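Concanavalin B (Canavalia ensiformis, PDB 6CAF) may act as a carbohydrate-binding protein of jack bean seeds, built on the chitinase-like scaffold of glycosyl hydrolase family 18. Local coordinates at residues E128-H131 and T132-S136; A120-A123 and K124-A127; P278-Q281 and T282-G286. All coordinates share one frame; numbering follows the deposited sequence.

Interaction 1: E128-H131 and T132-S136; sequences EYLH and TYFLS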
loop_
_atom_site.group_PDB
_atom_site.type_symbol
_atom_site.label_atom_id
_atom_site.label_comp_id
_atom_site.label_asym_id
_atom_site.label_seq_id
_atom_site.Cartn_x
_atom_site.Cartn_y
_atom_site.Cartn_z
ATOM N N GLU A 128 12.385 9.970 11.408
ATOM C CA GLU A 128 13.020 11.220 11.029
ATOM C C GLU A 128 13.636 11.133 9.645
ATOM O O GLU A 128 13.517 12.058 8.841
ATOM C CB GLU A 128 14.077 11.628 12.062
ATOM C CG GLU A 128 13.464 12.150 13.368
ATOM C CD GLU A 128 12.837 13.518 13.231
ATOM O OE1 GLU A 128 13.464 14.398 12.552
ATOM O OE2 GLU A 128 11.783 13.796 13.834
ATOM N N TYR A 129 14.312 10.028 9.385
ATOM C CA TYR A 129 14.876 9.805 8.050
ATOM C C TYR A 129 13.796 9.872 6.968
ATOM O O TYR A 129 13.965 10.556 5.925
ATOM C CB TYR A 129 15.617 8.471 8.018
ATOM C CG TYR A 129 15.919 7.940 6.618
ATOM C CD1 TYR A 129 17.000 8.305 5.908
ATOM C CD2 TYR A 129 15.029 7.042 6.038
ATOM C CE1 TYR A 129 17.229 7.761 4.609
ATOM C CE2 TYR A 129 15.201 6.514 4.808
ATOM C CZ TYR A 129 16.287 6.839 4.081
ATOM O OH TYR A 129 16.277 6.187 2.820
ATOM N N LEU A 130 12.687 9.176 7.214
ATOM C CA LEU A 130 11.613 9.209 6.242
ATOM C C LEU A 130 11.092 10.626 6.032
ATOM O O LEU A 130 10.825 11.062 4.897
ATOM C CB LEU A 130 10.503 8.251 6.628
ATOM C CG LEU A 130 10.908 6.773 6.633
ATOM C CD1 LEU A 130 9.852 5.939 7.299
ATOM C CD2 LEU A 130 11.150 6.276 5.227
ATOM N N HIS A 131 10.958 11.365 7.127
ATOM C CA HIS A 131 10.459 12.699 7.004
ATOM C C HIS A 131 11.434 13.631 6.252
ATOM O O HIS A 131 11.034 14.342 5.322
ATOM C CB HIS A 131 10.121 13.266 8.380
ATOM C CG HIS A 131 9.495 14.600 8.295
ATOM N ND1 HIS A 131 10.155 15.753 8.628
ATOM C CD2 HIS A 131 8.276 14.973 7.858
ATOM C CE1 HIS A 131 9.363 16.787 8.440
ATOM N NE2 HIS A 131 8.218 16.340 7.960
ATOM N N THR A 132 12.697 13.611 6.676
ATOM C CA THR A 132 13.696 14.469 6.115
ATOM C C THR A 132 13.907 14.211 4.638
ATOM O O THR A 132 14.055 15.148 3.842
ATOM C CB THR A 132 15.021 14.323 6.890
ATOM O OG1 THR A 132 14.797 14.695 8.243
ATOM C CG2 THR A 132 16.126 15.097 6.248
ATOM N N TYR A 133 13.936 12.928 4.279
ATOM C CA TYR A 133 14.371 12.535 2.952
ATOM C C TYR A 133 13.244 12.179 1.997
ATOM O O TYR A 133 13.501 12.132 0.788
ATOM C CB TYR A 133 15.416 11.426 3.025
ATOM C CG TYR A 133 16.694 11.886 3.630
ATOM C CD1 TYR A 133 17.625 12.602 2.884
ATOM C CD2 TYR A 133 16.987 11.652 4.954
ATOM C CE1 TYR A 133 18.803 13.067 3.444
ATOM C CE2 TYR A 133 18.166 12.128 5.523
ATOM C CZ TYR A 133 19.090 12.807 4.767
ATOM O OH TYR A 133 20.258 13.277 5.352
ATOM N N PHE A 134 12.028 11.935 2.483
ATOM C CA PHE A 134 10.915 11.595 1.621
ATOM C C PHE A 134 9.650 12.412 1.763
ATOM O O PHE A 134 8.827 12.371 0.844
ATOM C CB PHE A 134 10.519 10.106 1.769
ATOM C CG PHE A 134 11.565 9.133 1.288
ATOM C CD1 PHE A 134 11.686 8.809 -0.026
ATOM C CD2 PHE A 134 12.405 8.549 2.165
ATOM C CE1 PHE A 134 12.624 7.905 -0.445
ATOM C CE2 PHE A 134 13.338 7.627 1.778
ATOM C CZ PHE A 134 13.443 7.284 0.477
ATOM N N LEU A 135 9.451 13.127 2.866
ATOM C CA LEU A 135 8.138 13.683 3.137
ATOM C C LEU A 135 8.072 15.203 3.209
ATOM O O LEU A 135 6.981 15.743 3.454
ATOM C CB LEU A 135 7.554 13.109 4.434
ATOM C CG LEU A 135 7.341 11.591 4.448
ATOM C CD1 LEU A 135 7.014 11.114 5.854
ATOM C CD2 LEU A 135 6.200 11.192 3.499
ATOM N N SER A 136 9.190 15.894 3.000
ATOM C CA SER A 136 9.208 17.319 3.302
ATOM C C SER A 136 9.995 18.205 2.372
ATOM O O SER A 136 10.053 19.406 2.603
ATOM C CB SER A 136 9.779 17.508 4.709
ATOM O OG SER A 136 11.122 17.046 4.779
HETATM O O HOH W 1 12.738 15.392 9.889
#
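Tyr129 reaches forward along its helix to Tyr133 and Phe134, and its side chain can be followed outward. CB leads off with CG anti to the backbone N (chi1 164°), which sends the ring along the helix toward its C-terminal end. On one flank CD1 lies 3.5 Å from CD2 of Tyr133, and CE1 borders the same atom. On the other flank CE2 packs 3.7 Å from CE2 of Phe134, and at the tip OH comes to the edge of the Phe134 ring before making a weak hydrogen bond to Pro71 O. Neither pair is a stack: the planes of Tyr129 and Tyr133 meet at 39°, those of Tyr129 and Phe134 at 74°. This aromatic cluster lies near the C-terminal end of helix 120-135, an outer helix of the GH18 TIM barrel whose winding widens into a pi-type turn at 132-135. Leu130 CD2 touches Phe134 CD2, and both residues lean on Leu106 of strand 103-109. His131 O takes Leu135 N and, from the opposite face of its carbonyl plane, Ser136 OG at 2.8 Å. Ser136 CB sits over one face of the His131 imidazole as a CH-pi contact. A water in that ring's plane bonds to His131 ND1 and donates to OE1 of Glu128, whose OE2 is salt-bridged to Lys124, and to Thr132 OG1, whose own proton goes to Glu128 O at 3.0 Å.

Interaction 2: A120-A123 and K124-A127; sequences ADYA and KDLA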
loop_
_atom_site.group_PDB
_atom_site.type_symbol
_atom_site.label_atom_id
_atom_site.label_comp_id
_atom_site.label_asym_id
_atom_site.label_seq_id
_atom_site.Cartn_x
_atom_site.Cartn_y
_atom_site.Cartn_z
ATOM N N ALA A 120 12.945 1.069 19.911
ATOM C CA ALA A 120 12.225 2.306 20.059
ATOM C C ALA A 120 13.068 3.489 19.546
ATOM O O ALA A 120 12.552 4.441 18.950
ATOM C CB ALA A 120 11.831 2.512 21.516
ATOM N N ASP A 121 14.373 3.430 19.771
ATOM C CA ASP A 121 15.245 4.516 19.361
ATOM C C ASP A 121 15.404 4.555 17.846
ATOM O O ASP A 121 15.336 5.638 17.233
ATOM C CB ASP A 121 16.606 4.430 20.034
ATOM C CG ASP A 121 16.534 4.637 21.525
ATOM O OD1 ASP A 121 15.499 5.093 22.066
ATOM O OD2 ASP A 121 17.560 4.357 22.176
ATOM N N TYR A 122 15.618 3.392 17.237
ATOM C CA TYR A 122 15.758 3.379 15.795
ATOM C C TYR A 122 14.452 3.769 15.115
ATOM O O TYR A 122 14.449 4.366 14.042
ATOM C CB TYR A 122 16.238 2.040 15.275
ATOM C CG TYR A 122 16.545 2.039 13.792
ATOM C CD1 TYR A 122 17.679 2.636 13.295
ATOM C CD2 TYR A 122 15.669 1.446 12.888
ATOM C CE1 TYR A 122 17.957 2.636 11.940
ATOM C CE2 TYR A 122 15.935 1.447 11.534
ATOM C CZ TYR A 122 17.084 2.033 11.075
ATOM O OH TYR A 122 17.355 1.955 9.724
ATOM N N ALA A 123 13.331 3.407 15.727
ATOM C CA ALA A 123 12.055 3.814 15.155
ATOM C C ALA A 123 11.982 5.324 15.018
ATOM O O ALA A 123 11.438 5.824 14.033
ATOM C CB ALA A 123 10.908 3.287 16.010
ATOM N N LYS A 124 12.491 6.062 16.012
ATOM C CA LYS A 124 12.548 7.516 15.877
ATOM C C LYS A 124 13.534 7.951 14.794
ATOM O O LYS A 124 13.212 8.796 13.942
ATOM C CB LYS A 124 12.875 8.160 17.224
ATOM C CG LYS A 124 13.070 9.660 17.193
ATOM C CD LYS A 124 11.861 10.379 16.633
ATOM C CE LYS A 124 12.018 11.879 16.789
ATOM N NZ LYS A 124 10.933 12.610 16.085
ATOM N N ASP A 125 14.717 7.358 14.776
ATOM C CA ASP A 125 15.714 7.688 13.760
ATOM C C ASP A 125 15.109 7.460 12.353
ATOM O O ASP A 125 15.276 8.276 11.439
ATOM C CB ASP A 125 16.955 6.784 13.867
ATOM C CG ASP A 125 17.823 7.005 15.066
ATOM O OD1 ASP A 125 17.703 8.022 15.742
ATOM O OD2 ASP A 125 18.691 6.122 15.274
ATOM N N LEU A 126 14.452 6.321 12.153
ATOM C CA LEU A 126 13.899 5.982 10.862
ATOM C C LEU A 126 12.741 6.913 10.506
ATOM O O LEU A 126 12.612 7.331 9.349
ATOM C CB LEU A 126 13.471 4.508 10.850
ATOM C CG LEU A 126 12.964 3.976 9.522
ATOM C CD1 LEU A 126 14.000 4.057 8.429
ATOM C CD2 LEU A 126 12.442 2.554 9.670
ATOM N N ALA A 127 11.872 7.210 11.471
ATOM C CA ALA A 127 10.800 8.145 11.178
ATOM C C ALA A 127 11.354 9.490 10.727
ATOM O O ALA A 127 10.852 10.100 9.778
ATOM C CB ALA A 127 9.928 8.303 12.413
#
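The phenol ring of Tyr122 and the carboxylate of Asp125 stand nearly upright to each other, their planes 81° apart, with Asp125 OD2 4.1 Å from Tyr122 CD1. The approach to the ring is slanted, neither over a face nor at the edge, and the same holds on the CE2 flank, where Leu126 CB comes to 4.0 Å. Leu126 CD2 touches Tyr122 CE2 as well, while CD1 reaches the phenol oxygen. With CG anti to the backbone N in both residues (chi1 -173° in Tyr122, -176° in Leu126), the two side chains cross at a slant on the flank that meets Phe64 of strand 55-64 and Pro71. This is the opening of helix 120-135, an outer helix of the TIM barrel; Leu126 N donates to Tyr122 O at 2.7 Å, but Lys124 N makes a weak bond to Ala120 O. Tyr122 OH bonds Ile68 O and Gly65 N, so a phenylalanine here would probably leave both backbone groups without their mate. On another flank Ala123 and Ala127 meet helix 164-178, and Lys124, bent at chi2, extends to a salt bridge with Glu128. Asp125 OD2 also forms a long, weak ion pair with Arg69.

Interaction 3: P278-Q281 and T282-G286; sequences PDLQ and TRYAG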
loop_
_atom_site.group_PDB
_atom_site.type_symbol
_atom_site.label_atom_id
_atom_site.label_comp_id
_atom_site.label_asym_id
_atom_site.label_seq_id
_atom_site.Cartn_x
_atom_site.Cartn_y
_atom_site.Cartn_z
ATOM N N PRO A 278 -19.901 -6.191 4.679
ATOM C CA PRO A 278 -20.542 -5.462 5.771
ATOM C C PRO A 278 -20.043 -4.040 5.940
ATOM O O PRO A 278 -18.857 -3.788 5.847
ATOM C CB PRO A 278 -20.215 -6.320 6.991
ATOM C CG PRO A 278 -20.154 -7.703 6.456
ATOM C CD PRO A 278 -19.533 -7.560 5.081
ATOM N N ASP A 279 -20.964 -3.122 6.209
ATOM C CA ASP A 279 -20.636 -1.710 6.369
ATOM C C ASP A 279 -19.948 -1.116 5.138
ATOM O O ASP A 279 -19.207 -0.135 5.227
ATOM C CB ASP A 279 -19.845 -1.436 7.657
ATOM C CG ASP A 279 -20.662 -1.642 8.910
ATOM O OD1 ASP A 279 -21.887 -1.440 8.874
ATOM O OD2 ASP A 279 -20.061 -1.981 9.930
ATOM N N LEU A 280 -20.292 -1.658 3.974
ATOM C CA LEU A 280 -19.853 -1.126 2.704
ATOM C C LEU A 280 -19.962 0.390 2.650
ATOM O O LEU A 280 -19.031 1.074 2.252
ATOM C CB LEU A 280 -20.731 -1.756 1.600
ATOM C CG LEU A 280 -20.624 -1.230 0.188
ATOM C CD1 LEU A 280 -19.243 -1.558 -0.318
ATOM C CD2 LEU A 280 -21.659 -1.853 -0.729
ATOM N N GLN A 281 -21.117 0.916 3.046
ATOM C CA GLN A 281 -21.375 2.314 2.831
ATOM C C GLN A 281 -20.574 3.265 3.716
ATOM O O GLN A 281 -20.471 4.438 3.389
ATOM C CB GLN A 281 -22.881 2.609 2.964
ATOM C CG GLN A 281 -23.753 1.846 1.961
ATOM C CD GLN A 281 -23.371 2.090 0.502
ATOM O OE1 GLN A 281 -22.887 3.166 0.131
ATOM N NE2 GLN A 281 -23.616 1.091 -0.338
ATOM N N THR A 282 -20.041 2.770 4.828
ATOM C CA THR A 282 -19.278 3.609 5.714
ATOM C C THR A 282 -17.799 3.264 5.808
ATOM O O THR A 282 -17.031 4.112 6.189
ATOM C CB THR A 282 -19.848 3.620 7.134
ATOM O OG1 THR A 282 -19.929 2.281 7.619
ATOM C CG2 THR A 282 -21.251 4.236 7.134
ATOM N N ARG A 283 -17.393 2.045 5.449
ATOM C CA ARG A 283 -16.022 1.623 5.683
ATOM C C ARG A 283 -15.219 1.386 4.417
ATOM O O ARG A 283 -14.003 1.427 4.461
ATOM C CB ARG A 283 -15.969 0.367 6.554
ATOM C CG ARG A 283 -16.640 0.545 7.897
ATOM C CD ARG A 283 -16.047 1.646 8.756
ATOM N NE ARG A 283 -14.623 1.499 8.958
ATOM C CZ ARG A 283 -14.087 0.692 9.874
ATOM N NH1 ARG A 283 -14.857 -0.045 10.669
ATOM N NH2 ARG A 283 -12.770 0.600 9.984
ATOM N N TYR A 284 -15.887 1.056 3.298
ATOM C CA TYR A 284 -15.176 0.662 2.093
ATOM C C TYR A 284 -14.648 1.884 1.340
ATOM O O TYR A 284 -15.424 2.764 0.921
ATOM C CB TYR A 284 -16.097 -0.136 1.186
ATOM C CG TYR A 284 -15.595 -0.360 -0.205
ATOM C CD1 TYR A 284 -14.628 -1.302 -0.485
ATOM C CD2 TYR A 284 -16.081 0.384 -1.251
ATOM C CE1 TYR A 284 -14.150 -1.484 -1.775
ATOM C CE2 TYR A 284 -15.614 0.216 -2.535
ATOM C CZ TYR A 284 -14.667 -0.723 -2.798
ATOM O OH TYR A 284 -14.188 -0.914 -4.071
ATOM N N ALA A 285 -13.329 1.909 1.129
ATOM C CA ALA A 285 -12.677 2.971 0.407
ATOM C C ALA A 285 -12.263 2.595 -1.012
ATOM O O ALA A 285 -12.097 3.467 -1.877
ATOM C CB ALA A 285 -11.454 3.440 1.177
ATOM N N GLY A 286 -12.043 1.307 -1.263
ATOM C CA GLY A 286 -11.569 0.914 -2.584
ATOM C C GLY A 286 -10.728 -0.332 -2.525
ATOM O O GLY A 286 -10.865 -1.178 -1.621
HETATM O O HOH W 2 -17.743 -0.316 10.993
HETATM O O HOH W 3 -22.418 1.115 7.332
HETATM O O HOH W 4 -18.098 3.263 0.979
#
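Thr282, the residue with the most surface buried here, folds back on Asp279, while Leu280 packs on Tyr284. Asp279 O is the hub: Arg283 N arrives at 2.8 Å with a C=O...N angle of 177°, while Thr282 N comes in at 3.0 Å from well above the carbonyl plane. Thr282 OG1 sits between its own backbone N and carbonyl carbon (chi1 56°), which brings Thr282 OG1 to 3.7 Å from Asp279 CB. A water bonded to Thr282 OG1 donates to Asp279 OD1, and a second one, in the plane of the Arg283 guanidinium, accepts from NH1 and donates to Asp279 OD2. Arg283 and Asp279 are linked through water, their charged atoms NH1 and OD2 5.6 Å apart; the guanidinium is held by backbone oxygens of Thr237, Val240 and Asp244 and by Asn246 OD1. On the buried side Leu280 and Tyr284 run side by side, and Leu280 CD1 packs 3.8 Å from Tyr284 CB. The backbone bond from Tyr284 N to Leu280 O is weak, but a water donates to both Leu280 O and Tyr284 O, spanning the change of conformation. Tyr284 OH continues to Thr30 OG1. A single helical turn, 280-283, runs directly into strand 284-290, which lies between strands 247-252 and 31-36, the alpha-to-beta passage that helps close a TIM barrel.

Interactions 2 and 1 follow one another on a single helix, 120-135: residues 120-127 form its opening turns, and 128-136 cover its last turns and the residue that follows, with centres 12 Å apart. Both lean on helix 164-178. Interaction 3 comes much later in the chain, at 278-286, its centre 32 Å from that of interaction 1 and 34 Å from that of interaction 2, with no touch to either. It feeds strand 284-290, which pairs with the early strand 31-36. The three contacts thus sample an outer helix and the closing strand of one GH18 barrel.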